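Local coordinates for protein ALKF (Bacillus cereus, PDB 3ZBO) that probably binds branched DNA structures such as Holliday junctions and is related to the HEAT-like repeat DNA glycosylases, although its biological function is not established, at residues Ser156-Met161 and Asn178-Thr183; Lys130-Trp135 and Lys174-Asn179. All coordinates share one frame; numbering follows the deposited sequence. Where two conformers were deposited one is given.

Contact 1 (Ser156-Met161 and Asn178-Thr183)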
loop_
_atom_site.group_PDB
_atom_site.type_symbol
_atom_site.label_atom_id
_atom_site.label_comp_id
_atom_site.label_asym_id
_atom_site.label_seq_id
_atom_site.Cartn_x
_atom_site.Cartn_y
_atom_site.Cartn_z
ATOM N N SER A 156 0.339 19.809 -2.947
ATOM C CA SER A 156 0.486 20.371 -4.251
ATOM C C SER A 156 1.876 20.135 -4.849
ATOM O O SER A 156 2.004 19.807 -6.047
ATOM C CB SER A 156 0.151 21.884 -4.095
ATOM O OG SER A 156 0.253 22.526 -5.343
ATOM N N ASP A 157 2.904 20.294 -4.007
ATOM C CA ASP A 157 4.273 20.096 -4.480
ATOM C C ASP A 157 4.480 18.598 -4.854
ATOM O O ASP A 157 5.181 18.290 -5.847
ATOM C CB ASP A 157 5.260 20.501 -3.383
ATOM C CG ASP A 157 5.387 21.991 -3.194
ATOM O OD1 ASP A 157 4.939 22.741 -4.038
ATOM O OD2 ASP A 157 6.041 22.330 -2.167
ATOM N N MET A 158 3.857 17.703 -4.088
ATOM C CA MET A 158 3.870 16.288 -4.430
ATOM C C MET A 158 3.180 16.013 -5.760
ATOM O O MET A 158 3.706 15.183 -6.573
ATOM C CB MET A 158 3.230 15.470 -3.301
ATOM C CG MET A 158 4.118 15.456 -2.048
ATOM S SD MET A 158 3.297 14.761 -0.663
ATOM C CE MET A 158 3.367 13.006 -1.067
ATOM N N LEU A 159 2.064 16.680 -6.054
ATOM C CA LEU A 159 1.434 16.467 -7.368
ATOM C C LEU A 159 2.379 16.892 -8.501
ATOM O O LEU A 159 2.438 16.264 -9.564
ATOM C CB LEU A 159 0.149 17.310 -7.503
ATOM C CG LEU A 159 -1.013 16.798 -6.670
ATOM C CD1 LEU A 159 -2.185 17.830 -6.674
ATOM C CD2 LEU A 159 -1.525 15.481 -7.228
ATOM N N GLU A 160 3.070 18.063 -8.267
ATOM C CA GLU A 160 4.016 18.520 -9.289
ATOM C C GLU A 160 5.188 17.568 -9.487
ATOM O O GLU A 160 5.586 17.333 -10.632
ATOM C CB GLU A 160 4.557 19.890 -8.900
ATOM C CG GLU A 160 3.577 21.008 -9.052
ATOM C CD GLU A 160 3.109 21.234 -10.461
ATOM O OE1 GLU A 160 3.915 21.120 -11.416
ATOM O OE2 GLU A 160 1.926 21.553 -10.687
ATOM N N MET A 161 5.632 16.925 -8.401
ATOM C CA MET A 161 6.680 15.933 -8.489
ATOM C C MET A 161 6.198 14.725 -9.305
ATOM O O MET A 161 6.911 14.212 -10.167
ATOM C CB MET A 161 7.141 15.549 -7.106
ATOM C CG MET A 161 8.229 14.552 -7.135
ATOM S SD MET A 161 9.750 15.190 -7.823
ATOM C CE MET A 161 9.908 16.727 -6.922
ATOM N N ASN A 178 0.716 6.971 -9.450
ATOM C CA ASN A 178 -0.579 7.079 -10.134
ATOM C C ASN A 178 -1.767 6.984 -9.163
ATOM O O ASN A 178 -2.756 7.750 -9.335
ATOM C CB ASN A 178 -0.649 5.983 -11.241
ATOM C CG ASN A 178 -1.823 6.185 -12.189
ATOM O OD1 ASN A 178 -2.848 5.457 -12.067
ATOM N ND2 ASN A 178 -1.633 7.076 -13.093
ATOM N N ASN A 179 -1.612 6.056 -8.214
ATOM C CA ASN A 179 -2.624 5.902 -7.153
ATOM C C ASN A 179 -2.696 7.267 -6.406
ATOM O O ASN A 179 -3.843 7.733 -6.096
ATOM C CB ASN A 179 -2.219 4.673 -6.273
ATOM C CG ASN A 179 -3.250 4.323 -5.244
ATOM O OD1 ASN A 179 -4.389 4.773 -5.349
ATOM N ND2 ASN A 179 -2.894 3.409 -4.316
ATOM N N PHE A 180 -1.571 7.895 -6.138
ATOM C CA PHE A 180 -1.628 9.170 -5.426
ATOM C C PHE A 180 -2.436 10.205 -6.264
ATOM O O PHE A 180 -3.224 10.952 -5.670
ATOM C CB PHE A 180 -0.158 9.592 -5.114
ATOM C CG PHE A 180 -0.053 10.936 -4.412
ATOM C CD1 PHE A 180 -0.144 10.986 -3.022
ATOM C CD2 PHE A 180 0.159 12.062 -5.160
ATOM C CE1 PHE A 180 -0.007 12.215 -2.348
ATOM C CE2 PHE A 180 0.295 13.304 -4.508
ATOM C CZ PHE A 180 0.205 13.399 -3.072
ATOM N N LEU A 181 -2.207 10.321 -7.558
ATOM C CA LEU A 181 -2.995 11.256 -8.395
ATOM C C LEU A 181 -4.477 10.963 -8.237
ATOM O O LEU A 181 -5.266 11.874 -8.021
ATOM C CB LEU A 181 -2.681 11.118 -9.914
ATOM C CG LEU A 181 -1.241 11.420 -10.286
ATOM C CD1 LEU A 181 -1.303 11.420 -11.842
ATOM C CD2 LEU A 181 -0.803 12.912 -9.798
ATOM N N ASN A 182 -4.851 9.682 -8.372
ATOM C CA ASN A 182 -6.270 9.356 -8.229
ATOM C C ASN A 182 -6.817 9.655 -6.897
ATOM O O ASN A 182 -7.910 10.181 -6.805
ATOM C CB ASN A 182 -6.439 7.840 -8.368
ATOM C CG ASN A 182 -6.622 7.369 -9.720
ATOM O OD1 ASN A 182 -7.803 7.332 -10.183
ATOM N ND2 ASN A 182 -5.619 6.692 -10.247
ATOM N N THR A 183 -6.046 9.422 -5.844
ATOM C CA THR A 183 -6.539 9.541 -4.467
ATOM C C THR A 183 -6.647 11.006 -4.121
ATOM O O THR A 183 -7.626 11.402 -3.450
ATOM C CB THR A 183 -5.589 8.811 -3.499
ATOM O OG1 THR A 183 -5.576 7.427 -3.867
ATOM C CG2 THR A 183 -6.217 8.901 -2.078
#
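Leu159 and Leu181 bring the two backbones nearest, their CA atoms 6.9 Å apart, where the helical segments Ser156-Met161 and Asn178-Thr183 run obliquely, nearer antiparallel than parallel, at 136° with axes 10.4 Å apart. That wide axial spacing is bridged by side chains, above all by Phe180. Its CG lies anti to the backbone N (chi1 178°), which carries the ring out toward helix 152-165, and the far end of the ring meets Met158 at about a right angle. Met158 grips this end at two points: CB lies 3.7 Å from Phe180 CZ, and the methyl CE, turned back by a bend at chi3 (76°), lies 3.7 Å from Phe180 CE1. The sulfur between them makes an oblique Met-aromatic contact, with Met158 SD 5.2 Å from the centroid of the Phe180 ring. Leu159 serves the neighbouring corner of the ring through a single methyl, its CD2 being 3.9 Å from Phe180 CE2. Leu159 CD2 also lies 3.7 Å from Leu181 CD2, so one branch of Leu159 is shared between an aromatic and an aliphatic partner. Ile198 of helix 192-202 touches both leucines, while Trp135 of helix 128-144 meets the Phe180 ring edge-to-face. All four residues that touch are buried and apolar, and their shortest contacts are near van der Waals distance, which implies cohesion by dispersion and exclusion of water, with the Phe180 ring spanning the distance between the helices.

Contact 2 (Lys130-Trp135 and Lys174-Asn179)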
loop_
_atom_site.group_PDB
_atom_site.type_symbol
_atom_site.label_atom_id
_atom_site.label_comp_id
_atom_site.label_asym_id
_atom_site.label_seq_id
_atom_site.Cartn_x
_atom_site.Cartn_y
_atom_site.Cartn_z
ATOM N N LYS A 130 10.791 1.110 -1.716
ATOM C CA LYS A 130 10.577 2.042 -0.606
ATOM C C LYS A 130 9.784 3.303 -1.035
ATOM O O LYS A 130 8.843 3.738 -0.323
ATOM C CB LYS A 130 11.914 2.580 -0.014
ATOM C CG LYS A 130 12.568 1.606 0.801
ATOM C CD LYS A 130 13.779 2.380 1.528
ATOM C CE LYS A 130 14.769 1.337 2.006
ATOM N NZ LYS A 130 15.759 2.246 2.723
ATOM N N MET A 131 10.101 3.792 -2.243
ATOM C CA MET A 131 9.330 4.932 -2.729
ATOM C C MET A 131 7.895 4.501 -2.981
ATOM O O MET A 131 7.001 5.283 -2.716
ATOM C CB MET A 131 9.904 5.491 -4.061
ATOM C CG MET A 131 11.312 6.069 -3.710
ATOM S SD MET A 131 11.996 6.980 -5.145
ATOM C CE MET A 131 12.233 5.699 -6.386
ATOM N N SER A 132 7.708 3.311 -3.561
ATOM C CA SER A 132 6.307 2.825 -3.781
ATOM C C SER A 132 5.546 2.790 -2.449
ATOM O O SER A 132 4.367 3.193 -2.397
ATOM C CB SER A 132 6.356 1.413 -4.386
ATOM O OG SER A 132 5.031 1.073 -4.780
ATOM N N ALA A 133 6.186 2.326 -1.380
ATOM C CA ALA A 133 5.517 2.281 -0.070
ATOM C C ALA A 133 5.225 3.694 0.427
ATOM O O ALA A 133 4.136 3.901 1.001
ATOM C CB ALA A 133 6.393 1.548 0.973
ATOM N N GLY A 134 6.142 4.666 0.184
ATOM C CA GLY A 134 5.893 5.976 0.727
ATOM C C GLY A 134 4.710 6.637 -0.020
ATOM O O GLY A 134 3.849 7.217 0.666
ATOM N N TRP A 135 4.646 6.550 -1.360
ATOM C CA TRP A 135 3.460 7.104 -2.142
ATOM C C TRP A 135 2.233 6.357 -1.734
ATOM O O TRP A 135 1.173 6.999 -1.550
ATOM C CB TRP A 135 3.732 6.971 -3.627
ATOM C CG TRP A 135 4.821 7.940 -4.095
ATOM C CD1 TRP A 135 6.097 7.670 -4.482
ATOM C CD2 TRP A 135 4.631 9.369 -4.310
ATOM N NE1 TRP A 135 6.747 8.841 -4.852
ATOM C CE2 TRP A 135 5.854 9.882 -4.777
ATOM C CE3 TRP A 135 3.523 10.243 -4.155
ATOM C CZ2 TRP A 135 6.047 11.242 -5.104
ATOM C CZ3 TRP A 135 3.678 11.576 -4.463
ATOM C CH2 TRP A 135 4.926 12.107 -4.940
ATOM N N LYS A 174 5.865 4.151 -10.177
ATOM C CA LYS A 174 4.910 4.771 -11.082
ATOM C C LYS A 174 3.485 4.342 -10.642
ATOM O O LYS A 174 2.559 5.160 -10.667
ATOM C CB LYS A 174 5.046 4.173 -12.507
ATOM C CG LYS A 174 6.279 4.586 -13.225
ATOM C CD LYS A 174 6.194 3.937 -14.637
ATOM C CE LYS A 174 7.431 4.247 -15.434
ATOM N NZ LYS A 174 7.350 3.424 -16.729
ATOM N N SER A 175 3.269 3.051 -10.313
ATOM C CA SER A 175 1.934 2.586 -9.898
ATOM C C SER A 175 1.499 3.341 -8.671
ATOM O O SER A 175 0.323 3.801 -8.624
ATOM C CB SER A 175 2.038 1.084 -9.607
ATOM O OG SER A 175 0.824 0.670 -8.906
ATOM N N ALA A 176 2.367 3.508 -7.689
ATOM C CA ALA A 176 1.944 4.192 -6.486
ATOM C C ALA A 176 1.760 5.681 -6.688
ATOM O O ALA A 176 0.812 6.279 -6.086
ATOM C CB ALA A 176 3.032 3.964 -5.338
ATOM N N MET A 177 2.594 6.305 -7.508
ATOM C CA MET A 177 2.386 7.775 -7.780
ATOM C C MET A 177 1.039 7.932 -8.544
ATOM O O MET A 177 0.365 8.952 -8.358
ATOM C CB MET A 177 3.551 8.225 -8.687
ATOM C CG MET A 177 4.795 8.412 -7.903
ATOM S SD MET A 177 6.028 8.893 -9.228
ATOM C CE MET A 177 7.180 9.870 -8.253
ATOM N N ASN A 178 0.716 6.971 -9.450
ATOM C CA ASN A 178 -0.579 7.079 -10.134
ATOM C C ASN A 178 -1.767 6.984 -9.163
ATOM O O ASN A 178 -2.756 7.750 -9.335
ATOM C CB ASN A 178 -0.649 5.983 -11.241
ATOM C CG ASN A 178 -1.823 6.185 -12.189
ATOM O OD1 ASN A 178 -2.848 5.457 -12.067
ATOM N ND2 ASN A 178 -1.633 7.076 -13.093
ATOM N N ASN A 179 -1.612 6.056 -8.214
ATOM C CA ASN A 179 -2.624 5.902 -7.153
ATOM C C ASN A 179 -2.696 7.267 -6.406
ATOM O O ASN A 179 -3.843 7.733 -6.096
ATOM C CB ASN A 179 -2.219 4.673 -6.273
ATOM C CG ASN A 179 -3.250 4.323 -5.244
ATOM O OD1 ASN A 179 -4.389 4.773 -5.349
ATOM N ND2 ASN A 179 -2.894 3.409 -4.316
#
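Met177 lies across one face of the Trp135 indole, with its CG over the five-membered ring. This CG sits 3.5 Å from the centroid of that ring and only 5° off the ring normal, a CH-pi contact made almost straight down onto the pyrrole part. The methionine chain is extended beyond CG, which carries its end along the indole toward the benzene part: CE ends 3.6 Å from both Trp135 NE1 and Trp135 CZ2. Met177 SD, between CG and CE, makes an oblique Met-aromatic contact with the five-membered ring. At the root of the indole the packing changes to small groups, Trp135 CB lying 3.5 Å from Ala176 CB. The same alanine methyl also meets Ser132, standing 3.3 Å from its carbonyl O and 3.6 Å from its OG. The serine hydroxyl has its polar partners outside this pair, in Asp102 OD1 and Arg172 O. Small residues let the backbones come close: CA of Ser132 and CA of Ala176 are 5.3 Å apart, and the axes, inclined by only 11°, are separated by 8.1 Å. Val162 of helix 152-165 touches both Trp135 and Met177. The near-parallel run of segments Lys130-Trp135 and Lys174-Asn179, on helices 128-144 and 171-187 with helix 152-165 between them in sequence, is consistent with the stacked helical pairs of a HEAT-like repeat solenoid, the fold of the AlkD-like family.

Overall arrangement
Helix 171-187 is common to both contacts: contact 2 uses residues 174-179 against helix 128-144, and contact 1 uses residues 178-183 against helix 152-165. Asn178 and Asn179 belong to both, and the centres lie 10 Å apart. Both contacts are buried, but contact 2 is nearer the middle of the chain, about 8 Å from its centre against about 15 Å. Each packs a methionine against an aromatic ring. Contact 2, a near-parallel pair, adds a close Ser132/Ala176 approach; contact 1, a wider, oblique one, is spanned by Phe180, Met158 and two leucines. The two contacts touch, Phe180 CD2 lying 3.6 Å from Trp135 CZ3, consistent with one shared core among the three helices.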